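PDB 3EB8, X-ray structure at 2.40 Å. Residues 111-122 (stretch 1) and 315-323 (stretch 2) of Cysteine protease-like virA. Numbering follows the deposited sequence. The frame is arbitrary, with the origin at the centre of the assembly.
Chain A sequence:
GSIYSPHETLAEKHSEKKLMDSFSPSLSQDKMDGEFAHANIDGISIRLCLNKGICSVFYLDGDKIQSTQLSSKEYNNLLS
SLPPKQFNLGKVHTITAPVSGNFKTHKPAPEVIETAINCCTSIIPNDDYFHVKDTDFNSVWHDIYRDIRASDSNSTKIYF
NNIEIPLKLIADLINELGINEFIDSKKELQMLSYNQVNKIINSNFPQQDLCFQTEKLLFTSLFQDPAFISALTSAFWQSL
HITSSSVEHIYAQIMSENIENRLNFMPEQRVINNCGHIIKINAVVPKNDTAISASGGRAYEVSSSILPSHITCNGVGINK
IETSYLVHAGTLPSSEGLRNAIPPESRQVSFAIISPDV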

# COMPACT_ATOMS: atom_id res chain seq x y z
N GLU A 111 -2.71 12.70 12.04
CA GLU A 111 -3.76 12.83 11.04
C GLU A 111 -3.22 12.62 9.63
O GLU A 111 -3.88 12.03 8.78
CB GLU A 111 -4.48 14.17 11.13
CG GLU A 111 -5.18 14.43 12.46
CD GLU A 111 -4.24 14.92 13.54
OE1 GLU A 111 -3.00 14.89 13.34
OE2 GLU A 111 -4.73 15.35 14.61
N VAL A 112 -2.01 13.11 9.37
CA VAL A 112 -1.38 12.93 8.07
C VAL A 112 -1.13 11.43 7.82
O VAL A 112 -1.47 10.88 6.77
CB VAL A 112 -0.09 13.77 7.94
CG1 VAL A 112 0.82 13.20 6.86
CG2 VAL A 112 -0.44 15.21 7.64
N ILE A 113 -0.56 10.77 8.82
CA ILE A 113 -0.33 9.33 8.77
C ILE A 113 -1.63 8.60 8.50
O ILE A 113 -1.71 7.74 7.62
CB ILE A 113 0.30 8.81 10.08
CG1 ILE A 113 1.78 9.17 10.13
CG2 ILE A 113 0.11 7.31 10.22
CD1 ILE A 113 2.31 9.33 11.54
N GLU A 114 -2.66 8.94 9.28
CA GLU A 114 -3.98 8.31 9.13
C GLU A 114 -4.57 8.52 7.73
O GLU A 114 -5.01 7.57 7.08
CB GLU A 114 -4.93 8.84 10.20
CG GLU A 114 -6.35 8.40 10.04
CD GLU A 114 -6.55 6.96 10.44
OE1 GLU A 114 -5.57 6.34 10.92
OE2 GLU A 114 -7.68 6.44 10.28
N THR A 115 -4.57 9.77 7.28
CA THR A 115 -5.03 10.11 5.95
C THR A 115 -4.26 9.35 4.88
O THR A 115 -4.86 8.83 3.96
CB THR A 115 -4.87 11.61 5.68
OG1 THR A 115 -5.62 12.35 6.65
CG2 THR A 115 -5.34 11.96 4.25
N ALA A 116 -2.94 9.30 5.01
CA ALA A 116 -2.12 8.57 4.04
C ALA A 116 -2.47 7.08 4.03
O ALA A 116 -2.56 6.47 2.95
CB ALA A 116 -0.65 8.75 4.33
N ILE A 117 -2.67 6.51 5.21
CA ILE A 117 -3.02 5.10 5.30
C ILE A 117 -4.29 4.80 4.50
O ILE A 117 -4.38 3.79 3.80
CB ILE A 117 -3.17 4.65 6.78
CG1 ILE A 117 -1.80 4.53 7.46
CG2 ILE A 117 -3.90 3.33 6.87
CD1 ILE A 117 -1.89 4.14 8.94
N ASN A 118 -5.26 5.70 4.56
CA ASN A 118 -6.56 5.43 3.95
C ASN A 118 -6.88 6.12 2.61
O ASN A 118 -8.02 6.05 2.14
CB ASN A 118 -7.67 5.71 4.97
CG ASN A 118 -7.57 4.78 6.18
OD1 ASN A 118 -7.46 5.23 7.31
ND2 ASN A 118 -7.59 3.47 5.92
N CYS A 119 -5.91 6.78 1.98
CA CYS A 119 -6.23 7.51 0.76
C CYS A 119 -5.99 6.69 -0.51
O CYS A 119 -5.13 5.80 -0.53
CB CYS A 119 -5.50 8.86 0.69
SG CYS A 119 -3.78 8.79 0.19
N CYS A 120 -6.77 6.97 -1.55
CA CYS A 120 -6.58 6.31 -2.84
C CYS A 120 -5.29 6.84 -3.44
O CYS A 120 -4.75 7.81 -2.94
CB CYS A 120 -7.75 6.61 -3.78
SG CYS A 120 -7.90 8.35 -4.34
N THR A 121 -4.80 6.20 -4.49
CA THR A 121 -3.58 6.67 -5.16
C THR A 121 -3.76 6.60 -6.67
O THR A 121 -4.73 6.01 -7.15
CB THR A 121 -2.38 5.81 -4.75
OG1 THR A 121 -2.73 4.43 -4.91
CG2 THR A 121 -2.00 6.07 -3.28
N SER A 122 -2.84 7.20 -7.42
CA SER A 122 -2.92 7.23 -8.88
C SER A 122 -1.87 6.33 -9.54
O SER A 122 -0.67 6.43 -9.25
CB SER A 122 -2.77 8.67 -9.40
OG SER A 122 -2.80 8.72 -10.82
N GLY A 315 3.86 21.95 5.63
CA GLY A 315 4.57 21.25 6.67
C GLY A 315 5.01 19.86 6.26
O GLY A 315 5.22 19.59 5.08
N VAL A 316 5.14 18.98 7.24
CA VAL A 316 5.62 17.62 6.99
C VAL A 316 4.48 16.72 6.53
O VAL A 316 3.60 16.34 7.32
CB VAL A 316 6.28 17.02 8.24
CG1 VAL A 316 6.97 15.70 7.90
CG2 VAL A 316 7.28 18.01 8.84
N GLY A 317 4.50 16.37 5.25
CA GLY A 317 3.51 15.49 4.67
C GLY A 317 4.10 14.14 4.35
O GLY A 317 5.20 13.81 4.80
N ILE A 318 3.38 13.35 3.56
CA ILE A 318 3.81 12.01 3.19
C ILE A 318 3.60 11.76 1.70
O ILE A 318 2.63 12.22 1.12
CB ILE A 318 3.03 10.93 3.98
CG1 ILE A 318 3.53 10.83 5.42
CG2 ILE A 318 3.16 9.58 3.30
CD1 ILE A 318 2.54 10.13 6.36
N ASN A 319 4.54 11.05 1.08
CA ASN A 319 4.34 10.56 -0.27
C ASN A 319 4.04 9.07 -0.18
O ASN A 319 4.94 8.25 0.02
CB ASN A 319 5.59 10.82 -1.11
CG ASN A 319 5.52 10.18 -2.50
OD1 ASN A 319 4.44 9.92 -3.04
ND2 ASN A 319 6.69 9.94 -3.09
N LYS A 320 2.76 8.73 -0.29
CA LYS A 320 2.37 7.33 -0.30
C LYS A 320 2.73 6.68 -1.64
O LYS A 320 2.27 7.10 -2.70
CB LYS A 320 0.89 7.18 -0.03
CG LYS A 320 0.40 5.75 0.05
CD LYS A 320 -1.08 5.77 0.31
CE LYS A 320 -1.68 4.41 0.38
NZ LYS A 320 -3.08 4.55 0.93
N ILE A 321 3.58 5.66 -1.59
CA ILE A 321 3.90 4.89 -2.77
C ILE A 321 3.41 3.50 -2.48
O ILE A 321 3.92 2.85 -1.57
CB ILE A 321 5.41 4.85 -3.02
CG1 ILE A 321 5.97 6.26 -3.15
CG2 ILE A 321 5.74 4.03 -4.24
CD1 ILE A 321 7.45 6.29 -3.39
N GLU A 322 2.42 3.05 -3.23
CA GLU A 322 1.87 1.72 -3.03
C GLU A 322 2.18 0.79 -4.19
O GLU A 322 2.05 1.16 -5.36
CB GLU A 322 0.37 1.82 -2.82
CG GLU A 322 -0.37 0.50 -2.93
CD GLU A 322 -1.85 0.68 -2.65
OE1 GLU A 322 -2.30 1.84 -2.55
OE2 GLU A 322 -2.58 -0.32 -2.52
N THR A 323 2.60 -0.43 -3.87
CA THR A 323 2.76 -1.48 -4.86
C THR A 323 1.87 -2.65 -4.50
O THR A 323 1.88 -3.12 -3.36
CB THR A 323 4.18 -1.99 -4.91
OG1 THR A 323 5.08 -0.89 -4.88
CG2 THR A 323 4.39 -2.84 -6.18

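The helix of the first stretch lies along the strand of the second at a closest axial approach of 8.3 Å, and the two run nearly parallel, with 18° between their N-to-C directions. The CA atoms of Val-112 and Gly-317 are 6.5 Å apart, and those of Ala-116 and Lys-320 6.4 Å. The register thus sets four helix residues against three strand residues, but the strand, being extended, advances farther: 9.6 Å from Gly-317 CA to Lys-320 CA, against 6.0 Å from Val-112 CA to Ala-116 CA. Within that helical step, Ala-116 N donates to Val-112 O at 2.8 Å. The contact buries 416 Å², summed over both sides, and couples segments almost 200 residues apart in sequence.

Alternation along the strand decides which side chains take part. The CA-to-CB bonds of Ile-318, Lys-320 and Glu-322 point toward the first stretch, whereas those of Asn-319 and Ile-321 point away.

Ile-318 supplies the apolar part. With chi1 at -76° (m) and chi2 at 161° (t), its chain is extended at the second torsion and carries CD1 to the helix. There CD1 lies 3.6 Å from Val-112 CG1, 4.0 Å from Ala-116 CB and 4.0 Å from Ile-113 CG1; it also comes within 3.8 Å of Ile-113 CA, so it packs on the helix backbone as well. Val-112, with chi1 at 158° (t), places CG1 4.2 Å from Gly-317 CA, a close approach to bare backbone.

Lys-320 has the largest area covered, 99 Å², and the most telling conformation. All four chi angles are t (-177°, -179°, 179° and 168°), so the side chain is fully extended and delivers its ammonium group to the C-terminal part of the helix. NZ donates to Ala-116 O at 2.8 Å and to Cys-119 O at 2.8 Å, with a weak third bond to Ile-117 O at 3.2 Å. Carbonyls near a helix C-terminus lack some of the amide donors available farther back, and their partial negative charge suits a cation; three acceptors also match the three protons of a lysine ammonium. The aliphatic shaft is packed too: Lys-320 CD lies 3.7 Å from Thr-121 CG2 and 4.1 Å from Cys-119 SG, whose chi1 is 79° (p).

Beyond the turn, Thr-121 again directs its CB toward the strand. Its chi1 of 50° (p) sets CG2 against the lysine shaft and leaves OG1 3.5 Å from Glu-322 OE1. Glu-322 is extended through chi1 (166°) and chi2 (177°), both t; its OE2 and Thr-121 OG1 are hydrogen-bonded elsewhere in the structure.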